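Local atomic coordinates of putative branched-chain amino acid ABC transporter (Rhodospirillum rubrum ATCC 11170, PDB entry 3HUT), a protein that probably binds branched-chain or related amino acids outside the cytoplasmic membrane and delivers them to an ABC transporter. Residues G127-A131 against A158-F163; P195-A201 against L221-S226. All coordinates share one frame; numbering follows the deposited sequence.

Contact 1 (G127-A131 against A158-F163); sequences GPNNA and AFRKAF
A131 reaches into the turn between F159 and F163, its CB 3.5 Å from A162 CB and also 3.5 Å from F163 N. The two helices pack side by side in one lobe of a periplasmic-binding-protein fold, their local axes 7.4 Å apart and crossing at -43°. So close an approach rests on small residues: G127, with no side chain, lies against A158 and F159. P128 packs nearer the solvent, its ring atom CD 3.8 Å from A158 CB and its CA against the methyl of A162. On the buried side stands F159, whose CG is anti to the backbone N (chi1 170°), which lays the ring alongside the 127-131 turn. G127 O meets that ring at its edge, 3.5 Å from CD1, while A131 CA approaches obliquely. The ring also stacks with Y199 and touches V142 and V144 of strand 141-147, so F159 ties the helix pair to the sheet. The F163 ring extends farther along the helix, touching V142 and I135, and meets A131 O in its plane, with 4.0 Å from that oxygen to CD1.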
# COMPACT_ATOMS: atom_id res chain seq x y z
N GLY A 127 -2.11 11.72 1.73
CA GLY A 127 -2.25 13.10 2.16
C GLY A 127 -3.17 13.93 1.29
O GLY A 127 -4.22 14.39 1.75
N PRO A 128 -2.81 14.14 0.01
CA PRO A 128 -3.65 14.92 -0.90
C PRO A 128 -5.03 14.29 -1.08
O PRO A 128 -6.03 14.99 -1.22
CB PRO A 128 -2.84 14.92 -2.19
CG PRO A 128 -1.42 14.86 -1.70
CD PRO A 128 -1.51 13.83 -0.60
N ASN A 129 -5.08 12.96 -1.08
CA ASN A 129 -6.36 12.26 -1.24
C ASN A 129 -7.32 12.65 -0.12
O ASN A 129 -8.49 12.98 -0.37
CB ASN A 129 -6.13 10.75 -1.21
CG ASN A 129 -7.43 9.96 -1.34
OD1 ASN A 129 -8.11 9.69 -0.34
ND2 ASN A 129 -7.78 9.60 -2.56
N ASN A 130 -6.83 12.64 1.11
CA ASN A 130 -7.67 12.98 2.25
C ASN A 130 -7.95 14.46 2.38
O ASN A 130 -9.00 14.86 2.90
CB ASN A 130 -7.06 12.41 3.53
CG ASN A 130 -7.02 10.90 3.52
OD1 ASN A 130 -7.83 10.27 2.83
ND2 ASN A 130 -6.11 10.31 4.28
N ALA A 131 -7.03 15.29 1.92
CA ALA A 131 -7.27 16.73 2.00
C ALA A 131 -8.42 17.04 1.04
O ALA A 131 -9.35 17.77 1.38
CB ALA A 131 -6.02 17.51 1.61
N ALA A 158 2.10 16.50 3.17
CA ALA A 158 1.39 16.44 1.89
C ALA A 158 -0.08 16.81 2.09
O ALA A 158 -0.69 17.47 1.24
CB ALA A 158 1.52 15.05 1.29
N PHE A 159 -0.65 16.38 3.22
CA PHE A 159 -2.04 16.69 3.53
C PHE A 159 -2.20 18.20 3.73
O PHE A 159 -3.07 18.82 3.13
CB PHE A 159 -2.50 15.98 4.80
CG PHE A 159 -3.85 16.44 5.30
CD1 PHE A 159 -5.03 15.88 4.80
CD2 PHE A 159 -3.95 17.48 6.22
CE1 PHE A 159 -6.27 16.34 5.20
CE2 PHE A 159 -5.20 17.96 6.64
CZ PHE A 159 -6.36 17.39 6.12
N ARG A 160 -1.37 18.77 4.60
CA ARG A 160 -1.46 20.20 4.87
C ARG A 160 -1.31 21.02 3.58
O ARG A 160 -2.11 21.93 3.32
CB ARG A 160 -0.40 20.63 5.89
CG ARG A 160 -0.62 20.07 7.30
CD ARG A 160 0.31 20.73 8.31
NE ARG A 160 1.70 20.48 7.98
CZ ARG A 160 2.44 19.51 8.51
NH1 ARG A 160 1.91 18.70 9.42
NH2 ARG A 160 3.69 19.34 8.10
N LYS A 161 -0.31 20.69 2.77
CA LYS A 161 -0.08 21.41 1.53
C LYS A 161 -1.30 21.33 0.60
O LYS A 161 -1.72 22.33 0.03
CB LYS A 161 1.15 20.84 0.81
CG LYS A 161 1.59 21.66 -0.38
CD LYS A 161 2.86 21.10 -1.01
CE LYS A 161 3.33 21.96 -2.17
NZ LYS A 161 4.58 21.44 -2.78
N ALA A 162 -1.87 20.13 0.47
CA ALA A 162 -3.03 19.94 -0.40
C ALA A 162 -4.26 20.68 0.12
O ALA A 162 -5.04 21.24 -0.66
CB ALA A 162 -3.35 18.45 -0.52
N PHE A 163 -4.44 20.68 1.43
CA PHE A 163 -5.59 21.35 2.04
C PHE A 163 -5.51 22.86 1.81
O PHE A 163 -6.49 23.48 1.39
CB PHE A 163 -5.62 21.04 3.54
CG PHE A 163 -6.94 21.32 4.20
CD1 PHE A 163 -8.07 20.57 3.87
CD2 PHE A 163 -7.05 22.31 5.17
CE1 PHE A 163 -9.29 20.81 4.51
CE2 PHE A 163 -8.26 22.55 5.82
CZ PHE A 163 -9.39 21.80 5.49

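Contact 2 (P195-A201 against L221-S226); sequences PQAIYLA and LPVYGS
Four backbone hydrogen bonds join 195-201 to 221-226 in parallel register. I198 is gripped through both its N and its O: the N donates to P222 O, and the O accepts from Y224 N at 2.9 Å in an almost straight bond (173°). L200 repeats the pattern, its N donating to Y224 O at 2.8 Å and its O accepting from S226 N at 2.9 Å. Two of these carbonyl oxygens, I198 O and Y224 O, also receive CA-H contacts, from V223 and Y199 respectively.

Beyond the backbone, I198, L200 and V223 share one face. L200 CD1 meets V223 CG1 at 3.8 Å; that methyl is anti to the backbone N (chi1 175°), which turns it toward the leucine. L214, F210 and L211 of helix 204-216 pack over this face. Y199 and Y224 occupy the other, where Y224 CB lies in the plane of the Y199 ring at its edge, 4.0 Å from CD1. The phenol of Y199 slants along the backbone of G225 toward S226, and its OH probably hydrogen-bonds to the side-chain amide of N130; Y224 OH is bonded to D137 and R246. S226 OG bonds to E126. At the opposite end L221 CD1 packs on P195 O at 3.5 Å, and P222 CG touches A197 CB at 3.8 Å. Strands 197-201 and 223-225, linked through helix 204-216, form the beta-alpha-beta crossover typical of the Rossmann-like lobes of periplasmic binding proteins.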
# COMPACT_ATOMS: atom_id res chain seq x y z
N PRO A 195 -11.22 24.19 15.53
CA PRO A 195 -11.24 23.73 14.14
C PRO A 195 -12.56 23.01 13.87
O PRO A 195 -13.24 22.61 14.81
CB PRO A 195 -10.03 22.79 14.07
CG PRO A 195 -9.98 22.23 15.46
CD PRO A 195 -10.22 23.45 16.32
N GLN A 196 -12.93 22.85 12.60
CA GLN A 196 -14.18 22.17 12.25
C GLN A 196 -14.00 20.66 12.29
O GLN A 196 -14.96 19.92 12.49
CB GLN A 196 -14.64 22.57 10.85
CG GLN A 196 -14.82 24.06 10.63
CD GLN A 196 -15.14 24.37 9.18
OE1 GLN A 196 -14.54 23.80 8.28
NE2 GLN A 196 -16.09 25.28 8.96
N ALA A 197 -12.78 20.19 12.09
CA ALA A 197 -12.51 18.76 12.09
C ALA A 197 -11.06 18.47 12.43
O ALA A 197 -10.23 19.38 12.50
CB ALA A 197 -12.87 18.16 10.74
N ILE A 198 -10.77 17.19 12.62
CA ILE A 198 -9.43 16.73 12.96
C ILE A 198 -8.96 15.65 12.00
O ILE A 198 -9.71 14.73 11.66
CB ILE A 198 -9.41 16.14 14.39
CG1 ILE A 198 -9.92 17.18 15.39
CG2 ILE A 198 -8.00 15.68 14.75
CD1 ILE A 198 -10.09 16.64 16.80
N TYR A 199 -7.71 15.76 11.56
CA TYR A 199 -7.13 14.76 10.68
C TYR A 199 -5.98 14.12 11.45
O TYR A 199 -5.07 14.82 11.89
CB TYR A 199 -6.58 15.37 9.39
CG TYR A 199 -5.95 14.32 8.50
CD1 TYR A 199 -6.74 13.36 7.86
CD2 TYR A 199 -4.56 14.22 8.36
CE1 TYR A 199 -6.17 12.33 7.11
CE2 TYR A 199 -3.98 13.19 7.61
CZ TYR A 199 -4.80 12.25 6.99
OH TYR A 199 -4.25 11.22 6.25
N LEU A 200 -6.02 12.80 11.60
CA LEU A 200 -4.97 12.10 12.34
C LEU A 200 -3.99 11.34 11.45
O LEU A 200 -4.36 10.38 10.78
CB LEU A 200 -5.60 11.10 13.32
CG LEU A 200 -6.55 11.67 14.38
CD1 LEU A 200 -7.10 10.54 15.26
CD2 LEU A 200 -5.80 12.70 15.23
N ALA A 201 -2.74 11.78 11.45
CA ALA A 201 -1.71 11.10 10.68
C ALA A 201 -1.00 10.23 11.70
O ALA A 201 0.12 10.53 12.12
CB ALA A 201 -0.73 12.12 10.08
N LEU A 221 -16.29 16.85 17.55
CA LEU A 221 -15.73 17.09 16.23
C LEU A 221 -15.52 15.82 15.42
O LEU A 221 -15.11 14.79 15.96
CB LEU A 221 -14.40 17.84 16.34
CG LEU A 221 -14.45 19.21 17.00
CD1 LEU A 221 -13.08 19.86 16.95
CD2 LEU A 221 -15.49 20.08 16.29
N PRO A 222 -15.81 15.87 14.11
CA PRO A 222 -15.62 14.68 13.27
C PRO A 222 -14.12 14.42 13.10
O PRO A 222 -13.31 15.35 13.15
CB PRO A 222 -16.31 15.06 11.97
CG PRO A 222 -16.15 16.55 11.91
CD PRO A 222 -16.42 16.97 13.35
N VAL A 223 -13.75 13.16 12.90
CA VAL A 223 -12.35 12.79 12.74
C VAL A 223 -12.09 11.97 11.49
O VAL A 223 -12.83 11.04 11.18
CB VAL A 223 -11.87 11.97 13.96
CG1 VAL A 223 -10.43 11.48 13.73
CG2 VAL A 223 -11.96 12.82 15.22
N TYR A 224 -11.04 12.34 10.77
CA TYR A 224 -10.61 11.64 9.56
C TYR A 224 -9.19 11.20 9.87
O TYR A 224 -8.51 11.83 10.68
CB TYR A 224 -10.59 12.58 8.35
CG TYR A 224 -11.95 12.98 7.83
CD1 TYR A 224 -12.40 12.52 6.59
CD2 TYR A 224 -12.78 13.83 8.55
CE1 TYR A 224 -13.64 12.91 6.08
CE2 TYR A 224 -14.02 14.23 8.06
CZ TYR A 224 -14.44 13.76 6.82
OH TYR A 224 -15.66 14.16 6.31
N GLY A 225 -8.73 10.12 9.26
CA GLY A 225 -7.39 9.68 9.56
C GLY A 225 -6.71 8.81 8.52
O GLY A 225 -7.32 8.39 7.53
N SER A 226 -5.44 8.53 8.79
CA SER A 226 -4.60 7.71 7.94
C SER A 226 -5.09 6.27 7.83
O SER A 226 -5.81 5.77 8.69
CB SER A 226 -3.18 7.72 8.50
OG SER A 226 -2.37 6.71 7.90

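How the contacts relate
Both contacts are largely buried in the same lobe, their centres about 12 Å apart, but they join different layers. Contact 1 holds two helices together by apolar packing of small residues and the rings of F159 and F163; contact 2 holds two adjacent strands by backbone hydrogen bonds, with side chains added on both faces. They meet on the sheet face that carries Y199: F159 CZ packs 3.8 Å from Y199 CB, and the N130 side chain comes up to Y199 from the helix side. Helix 126-136 thus covers the face on which Y199 and Y224 lie, whereas helix 204-216 packs on the face of I198, L200 and V223.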